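PDB 6SCE: uncharacterized protein from Thermus thermophilus HB8, which probably acts as a CRISPR-associated DNA nuclease of type III defence, switched on when cyclic oligoadenylate binds. Local coordinates for residues A[25-38]-A[53-67]. Sequence-based numbering, arbitrary orientation.
Sequences EREAGRVAKAVFYS and FFRLLSEKGVLYEER
Phe36 points from strand 33-38 toward helix 44-59, where the edge of the Phe53 ring meets its face in an offset edge-to-face pair, planes at 72°, while Leu57 CD1 comes up from the same helix to 3.4 Å from Phe36 CE2. Tyr64 CB packs at the edge of the Phe36 ring, and Phe54 adds an oblique aromatic neighbour. Strands 33-38 and 64-67 run parallel, stitched by four backbone bonds, among them a nearly straight one from Phe36 N to Glu65 O (2.9 Å).

On the other side of the sheet, Val35 CG1 lies over one face of the Arg67 guanidinium. Arg67 NE makes a salt bridge to Glu65 OE1 (3.2 Å), reaching that oxygen from well above the carboxylate plane; Glu65 OE2 takes a weak bond from Lys33 NZ (3.3 Å), so one carboxylate serves both cations. A leucine in place of Arg67 would probably leave Glu65 OE1 without its charged mate and Val35 without the flat group lying over it.

At the strand end, Ser38 OG donates to Glu66 OE2 (2.9 Å). Near the helix ends, Lys60, bent at chi3 and chi4 (both 58°), brings NZ to the syn lone pair of Glu25 OE1 in a 2.7 Å salt bridge, and a water links the pair further. Gly61 ends helix 44-59 in a Schellman motif and the chain turns back into strand 64-67, which pairs beside strand 33-38: a beta-alpha-beta crossover at the sheet edge, consistent with the Rossmann-like fold of a CARF domain.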
loop_
_atom_site.group_PDB
_atom_site.type_symbol
_atom_site.label_atom_id
_atom_site.label_comp_id
_atom_site.label_asym_id
_atom_site.label_seq_id
_atom_site.Cartn_x
_atom_site.Cartn_y
_atom_site.Cartn_z
ATOM N N GLU A 25 -9.114 -17.926 -23.812
ATOM C CA GLU A 25 -9.241 -19.319 -24.232
ATOM C C GLU A 25 -10.677 -19.805 -24.198
ATOM O O GLU A 25 -11.080 -20.523 -25.110
ATOM C CB GLU A 25 -8.338 -20.250 -23.417
ATOM C CG GLU A 25 -6.873 -20.051 -23.695
ATOM C CD GLU A 25 -5.969 -20.989 -22.912
ATOM O OE1 GLU A 25 -6.326 -21.396 -21.781
ATOM O OE2 GLU A 25 -4.867 -21.282 -23.403
ATOM N N ARG A 26 -11.451 -19.437 -23.186
ATOM C CA ARG A 26 -12.841 -19.874 -23.091
ATOM C C ARG A 26 -13.671 -19.284 -24.226
ATOM O O ARG A 26 -14.519 -19.966 -24.796
ATOM C CB ARG A 26 -13.466 -19.471 -21.755
ATOM C CG ARG A 26 -14.823 -20.126 -21.495
ATOM C CD ARG A 26 -15.541 -19.504 -20.312
ATOM N NE ARG A 26 -16.742 -20.258 -19.979
ATOM C CZ ARG A 26 -17.819 -19.748 -19.397
ATOM N NH1 ARG A 26 -17.861 -18.466 -19.068
ATOM N NH2 ARG A 26 -18.859 -20.533 -19.152
ATOM N N GLU A 27 -13.439 -18.010 -24.538
ATOM C CA GLU A 27 -14.238 -17.335 -25.555
ATOM C C GLU A 27 -13.785 -17.605 -26.982
ATOM O O GLU A 27 -14.632 -17.774 -27.873
ATOM C CB GLU A 27 -14.283 -15.834 -25.348
ATOM C CG GLU A 27 -15.288 -15.173 -26.293
ATOM C CD GLU A 27 -15.987 -13.954 -25.716
ATOM O OE1 GLU A 27 -16.242 -13.938 -24.504
ATOM O OE2 GLU A 27 -16.292 -13.011 -26.486
ATOM N N ALA A 28 -12.475 -17.649 -27.194
ATOM C CA ALA A 28 -11.915 -17.673 -28.534
ATOM C C ALA A 28 -11.149 -18.935 -28.862
ATOM O O ALA A 28 -10.665 -19.066 -29.973
ATOM C CB ALA A 28 -10.999 -16.491 -28.711
ATOM N N GLY A 29 -10.964 -19.832 -27.899
ATOM C CA GLY A 29 -10.159 -21.030 -28.143
ATOM C C GLY A 29 -8.677 -20.842 -27.981
ATOM O O GLY A 29 -8.210 -19.870 -27.369
ATOM N N ARG A 30 -7.917 -21.765 -28.554
ATOM C CA ARG A 30 -6.500 -21.781 -28.412
ATOM C C ARG A 30 -5.857 -20.476 -28.911
ATOM O O ARG A 30 -6.218 -20.014 -29.994
ATOM C CB ARG A 30 -5.961 -22.972 -29.189
ATOM C CG ARG A 30 -4.485 -23.184 -29.003
ATOM C CD ARG A 30 -4.044 -24.441 -29.749
ATOM N NE ARG A 30 -2.693 -24.257 -30.250
ATOM C CZ ARG A 30 -2.387 -23.569 -31.344
ATOM N NH1 ARG A 30 -3.332 -23.021 -32.096
ATOM N NH2 ARG A 30 -1.117 -23.438 -31.695
ATOM N N VAL A 31 -4.897 -19.901 -28.172
ATOM C CA VAL A 31 -4.244 -18.668 -28.628
ATOM C C VAL A 31 -2.997 -19.010 -29.431
ATOM O O VAL A 31 -2.302 -19.954 -29.104
ATOM C CB VAL A 31 -3.887 -17.638 -27.476
ATOM C CG1 VAL A 31 -5.043 -17.491 -26.503
ATOM C CG2 VAL A 31 -2.613 -18.002 -26.767
ATOM N N ALA A 32 -2.676 -18.199 -30.434
ATOM C CA ALA A 32 -1.453 -18.410 -31.215
ATOM C C ALA A 32 -0.226 -18.170 -30.362
ATOM O O ALA A 32 0.776 -18.884 -30.465
ATOM C CB ALA A 32 -1.437 -17.502 -32.451
ATOM N N LYS A 33 -0.289 -17.153 -29.503
ATOM C CA LYS A 33 0.834 -16.840 -28.641
ATOM C C LYS A 33 0.398 -15.751 -27.670
ATOM O O LYS A 33 -0.652 -15.155 -27.847
ATOM C CB LYS A 33 2.047 -16.337 -29.437
ATOM C CG LYS A 33 1.780 -15.061 -30.216
ATOM C CD LYS A 33 3.052 -14.493 -30.827
ATOM C CE LYS A 33 2.727 -13.228 -31.609
ATOM N NZ LYS A 33 3.958 -12.608 -32.166
ATOM N N ALA A 34 1.203 -15.527 -26.660
ATOM C CA ALA A 34 0.910 -14.459 -25.698
ATOM C C ALA A 34 2.108 -13.547 -25.697
ATOM O O ALA A 34 3.233 -14.006 -25.774
ATOM C CB ALA A 34 0.688 -15.027 -24.311
ATOM N N VAL A 35 1.855 -12.248 -25.634
ATOM C CA VAL A 35 2.910 -11.273 -25.536
ATOM C C VAL A 35 2.712 -10.524 -24.217
ATOM O O VAL A 35 1.648 -9.959 -23.989
ATOM C CB VAL A 35 2.859 -10.264 -26.715
ATOM C CG1 VAL A 35 3.999 -9.267 -26.621
ATOM C CG2 VAL A 35 2.905 -10.971 -28.071
ATOM N N PHE A 36 3.736 -10.512 -23.395
ATOM C CA PHE A 36 3.676 -9.845 -22.115
ATOM C C PHE A 36 4.527 -8.586 -22.113
ATOM O O PHE A 36 5.710 -8.640 -22.388
ATOM C CB PHE A 36 4.131 -10.773 -21.027
ATOM C CG PHE A 36 3.215 -11.938 -20.867
ATOM C CD1 PHE A 36 1.967 -11.765 -20.300
ATOM C CD2 PHE A 36 3.550 -13.168 -21.390
ATOM C CE1 PHE A 36 1.078 -12.838 -20.188
ATOM C CE2 PHE A 36 2.674 -14.239 -21.296
ATOM C CZ PHE A 36 1.436 -14.081 -20.709
ATOM N N TYR A 37 3.908 -7.482 -21.772
ATOM C CA TYR A 37 4.622 -6.205 -21.622
ATOM C C TYR A 37 4.911 -6.073 -20.149
ATOM O O TYR A 37 4.055 -5.667 -19.331
ATOM C CB TYR A 37 3.774 -5.083 -22.203
ATOM C CG TYR A 37 3.402 -5.341 -23.637
ATOM C CD1 TYR A 37 4.276 -5.036 -24.686
ATOM C CD2 TYR A 37 2.186 -5.933 -23.961
ATOM C CE1 TYR A 37 3.923 -5.302 -26.009
ATOM C CE2 TYR A 37 1.840 -6.191 -25.266
ATOM C CZ TYR A 37 2.709 -5.891 -26.276
ATOM O OH TYR A 37 2.337 -6.194 -27.530
ATOM N N SER A 38 6.101 -6.514 -19.786
ATOM C CA SER A 38 6.386 -6.784 -18.421
ATOM C C SER A 38 7.168 -5.657 -17.778
ATOM O O SER A 38 8.020 -4.971 -18.415
ATOM C CB SER A 38 7.103 -8.113 -18.290
ATOM O OG SER A 38 8.434 -7.959 -18.653
ATOM N N PHE A 53 4.544 -18.905 -13.576
ATOM C CA PHE A 53 3.539 -18.591 -14.543
ATOM C C PHE A 53 4.017 -18.996 -15.952
ATOM O O PHE A 53 3.273 -19.625 -16.715
ATOM C CB PHE A 53 3.223 -17.097 -14.476
ATOM C CG PHE A 53 2.294 -16.596 -15.545
ATOM C CD1 PHE A 53 1.091 -17.223 -15.805
ATOM C CD2 PHE A 53 2.614 -15.451 -16.267
ATOM C CE1 PHE A 53 0.237 -16.750 -16.789
ATOM C CE2 PHE A 53 1.736 -14.945 -17.200
ATOM C CZ PHE A 53 0.545 -15.598 -17.473
ATOM N N PHE A 54 5.249 -18.667 -16.276
ATOM C CA PHE A 54 5.808 -19.029 -17.574
ATOM C C PHE A 54 5.924 -20.554 -17.770
ATOM O O PHE A 54 5.656 -21.053 -18.854
ATOM C CB PHE A 54 7.163 -18.358 -17.810
ATOM C CG PHE A 54 7.086 -16.860 -17.987
ATOM C CD1 PHE A 54 5.894 -16.232 -18.327
ATOM C CD2 PHE A 54 8.227 -16.070 -17.827
ATOM C CE1 PHE A 54 5.829 -14.853 -18.497
ATOM C CE2 PHE A 54 8.147 -14.698 -18.000
ATOM C CZ PHE A 54 6.950 -14.101 -18.338
ATOM N N ARG A 55 6.211 -21.267 -16.698
ATOM C CA ARG A 55 6.159 -22.733 -16.698
ATOM C C ARG A 55 4.763 -23.266 -16.997
ATOM O O ARG A 55 4.602 -24.197 -17.776
ATOM C CB ARG A 55 6.690 -23.274 -15.352
ATOM C CG ARG A 55 6.647 -24.777 -15.194
ATOM C CD ARG A 55 7.040 -25.178 -13.774
ATOM N NE ARG A 55 6.817 -26.605 -13.517
ATOM C CZ ARG A 55 7.138 -27.236 -12.386
ATOM N NH1 ARG A 55 6.896 -28.534 -12.269
ATOM N NH2 ARG A 55 7.689 -26.575 -11.370
ATOM N N LEU A 56 3.743 -22.673 -16.393
ATOM C CA LEU A 56 2.386 -23.017 -16.693
ATOM C C LEU A 56 2.047 -22.725 -18.153
ATOM O O LEU A 56 1.459 -23.576 -18.841
ATOM C CB LEU A 56 1.438 -22.267 -15.757
ATOM C CG LEU A 56 -0.049 -22.391 -15.991
ATOM C CD1 LEU A 56 -0.502 -23.839 -15.950
ATOM C CD2 LEU A 56 -0.803 -21.585 -14.941
ATOM N N LEU A 57 2.421 -21.548 -18.657
ATOM C CA LEU A 57 2.177 -21.283 -20.068
ATOM C C LEU A 57 2.808 -22.361 -20.939
ATOM O O LEU A 57 2.176 -22.849 -21.863
ATOM C CB LEU A 57 2.711 -19.923 -20.497
ATOM C CG LEU A 57 2.032 -18.758 -19.784
ATOM C CD1 LEU A 57 2.642 -17.469 -20.279
ATOM C CD2 LEU A 57 0.537 -18.773 -20.034
ATOM N N SER A 58 4.044 -22.718 -20.658
ATOM C CA SER A 58 4.705 -23.747 -21.446
ATOM C C SER A 58 3.921 -25.079 -21.384
ATOM O O SER A 58 3.688 -25.701 -22.415
ATOM C CB SER A 58 6.151 -23.896 -21.003
ATOM O OG SER A 58 6.726 -25.030 -21.605
ATOM N N GLU A 59 3.460 -25.482 -20.205
ATOM C CA GLU A 59 2.621 -26.684 -20.098
ATOM C C GLU A 59 1.311 -26.585 -20.833
ATOM O O GLU A 59 0.735 -27.604 -21.264
ATOM C CB GLU A 59 2.307 -27.003 -18.633
ATOM C CG GLU A 59 3.407 -27.749 -17.930
ATOM C CD GLU A 59 3.020 -28.158 -16.527
ATOM O OE1 GLU A 59 1.853 -28.562 -16.269
ATOM O OE2 GLU A 59 3.895 -28.042 -15.661
ATOM N N LYS A 60 0.793 -25.361 -20.941
ATOM C CA LYS A 60 -0.419 -25.124 -21.653
ATOM C C LYS A 60 -0.211 -25.113 -23.181
ATOM O O LYS A 60 -1.177 -24.953 -23.925
ATOM C CB LYS A 60 -1.060 -23.806 -21.202
ATOM C CG LYS A 60 -1.690 -23.895 -19.813
ATOM C CD LYS A 60 -2.221 -22.552 -19.322
ATOM C CE LYS A 60 -3.241 -21.953 -20.256
ATOM N NZ LYS A 60 -4.432 -22.813 -20.499
ATOM N N GLY A 61 1.027 -25.256 -23.629
ATOM C CA GLY A 61 1.344 -25.178 -25.050
ATOM C C GLY A 61 1.240 -23.772 -25.606
ATOM O O GLY A 61 1.050 -23.589 -26.811
ATOM N N VAL A 62 1.354 -22.768 -24.735
ATOM C CA VAL A 62 1.222 -21.378 -25.164
ATOM C C VAL A 62 2.602 -20.784 -25.316
ATOM O O VAL A 62 3.357 -20.631 -24.333
ATOM C CB VAL A 62 0.367 -20.551 -24.184
ATOM C CG1 VAL A 62 0.271 -19.087 -24.608
ATOM C CG2 VAL A 62 -1.028 -21.137 -24.101
ATOM N N LEU A 63 2.960 -20.472 -26.559
ATOM C CA LEU A 63 4.204 -19.760 -26.822
ATOM C C LEU A 63 4.074 -18.319 -26.288
ATOM O O LEU A 63 3.038 -17.728 -26.450
ATOM C CB LEU A 63 4.458 -19.714 -28.321
ATOM C CG LEU A 63 4.674 -21.086 -28.987
ATOM C CD1 LEU A 63 4.703 -20.937 -30.505
ATOM C CD2 LEU A 63 5.968 -21.689 -28.452
ATOM N N TYR A 64 5.105 -17.779 -25.669
ATOM C CA TYR A 64 5.027 -16.416 -25.150
ATOM C C TYR A 64 6.332 -15.671 -25.408
ATOM O O TYR A 64 7.381 -16.268 -25.627
ATOM C CB TYR A 64 4.693 -16.411 -23.634
ATOM C CG TYR A 64 5.793 -17.023 -22.788
ATOM C CD1 TYR A 64 5.826 -18.378 -22.559
ATOM C CD2 TYR A 64 6.828 -16.250 -22.274
ATOM C CE1 TYR A 64 6.845 -18.949 -21.849
ATOM C CE2 TYR A 64 7.863 -16.826 -21.559
ATOM C CZ TYR A 64 7.849 -18.165 -21.350
ATOM O OH TYR A 64 8.829 -18.763 -20.650
ATOM N N GLU A 65 6.253 -14.357 -25.339
ATOM C CA GLU A 65 7.432 -13.513 -25.342
ATOM C C GLU A 65 7.181 -12.324 -24.441
ATOM O O GLU A 65 6.031 -12.043 -24.138
ATOM C CB GLU A 65 7.755 -13.042 -26.751
ATOM C CG GLU A 65 6.637 -12.299 -27.432
ATOM C CD GLU A 65 6.916 -12.109 -28.914
ATOM O OE1 GLU A 65 7.853 -11.342 -29.243
ATOM O OE2 GLU A 65 6.222 -12.735 -29.737
ATOM N N GLU A 66 8.263 -11.689 -23.992
ATOM C CA GLU A 66 8.177 -10.459 -23.219
ATOM C C GLU A 66 8.711 -9.318 -24.060
ATOM O O GLU A 66 9.724 -9.474 -24.736
ATOM C CB GLU A 66 8.999 -10.582 -21.954
ATOM C CG GLU A 66 8.365 -11.453 -20.895
ATOM C CD GLU A 66 9.237 -11.556 -19.659
ATOM O OE1 GLU A 66 10.198 -12.346 -19.687
ATOM O OE2 GLU A 66 8.990 -10.854 -18.668
ATOM N N ARG A 67 8.037 -8.179 -24.024
ATOM C CA ARG A 67 8.454 -7.024 -24.800
ATOM C C ARG A 67 8.429 -5.794 -23.917
ATOM O O ARG A 67 7.633 -5.726 -22.988
ATOM C CB ARG A 67 7.507 -6.792 -25.973
ATOM C CG ARG A 67 7.617 -7.793 -27.117
ATOM C CD ARG A 67 6.629 -7.431 -28.214
ATOM N NE ARG A 67 6.449 -8.521 -29.161
ATOM C CZ ARG A 67 5.434 -8.649 -30.021
ATOM N NH1 ARG A 67 4.459 -7.744 -30.090
ATOM N NH2 ARG A 67 5.401 -9.703 -30.831
HETATM O O HOH W 1 -3.836 -23.865 -23.360
HETATM O O HOH W 2 -1.291 -22.271 -28.242
HETATM O O HOH W 3 1.088 -20.974 -28.815
HETATM O O HOH W 4 8.820 -5.434 -20.879
#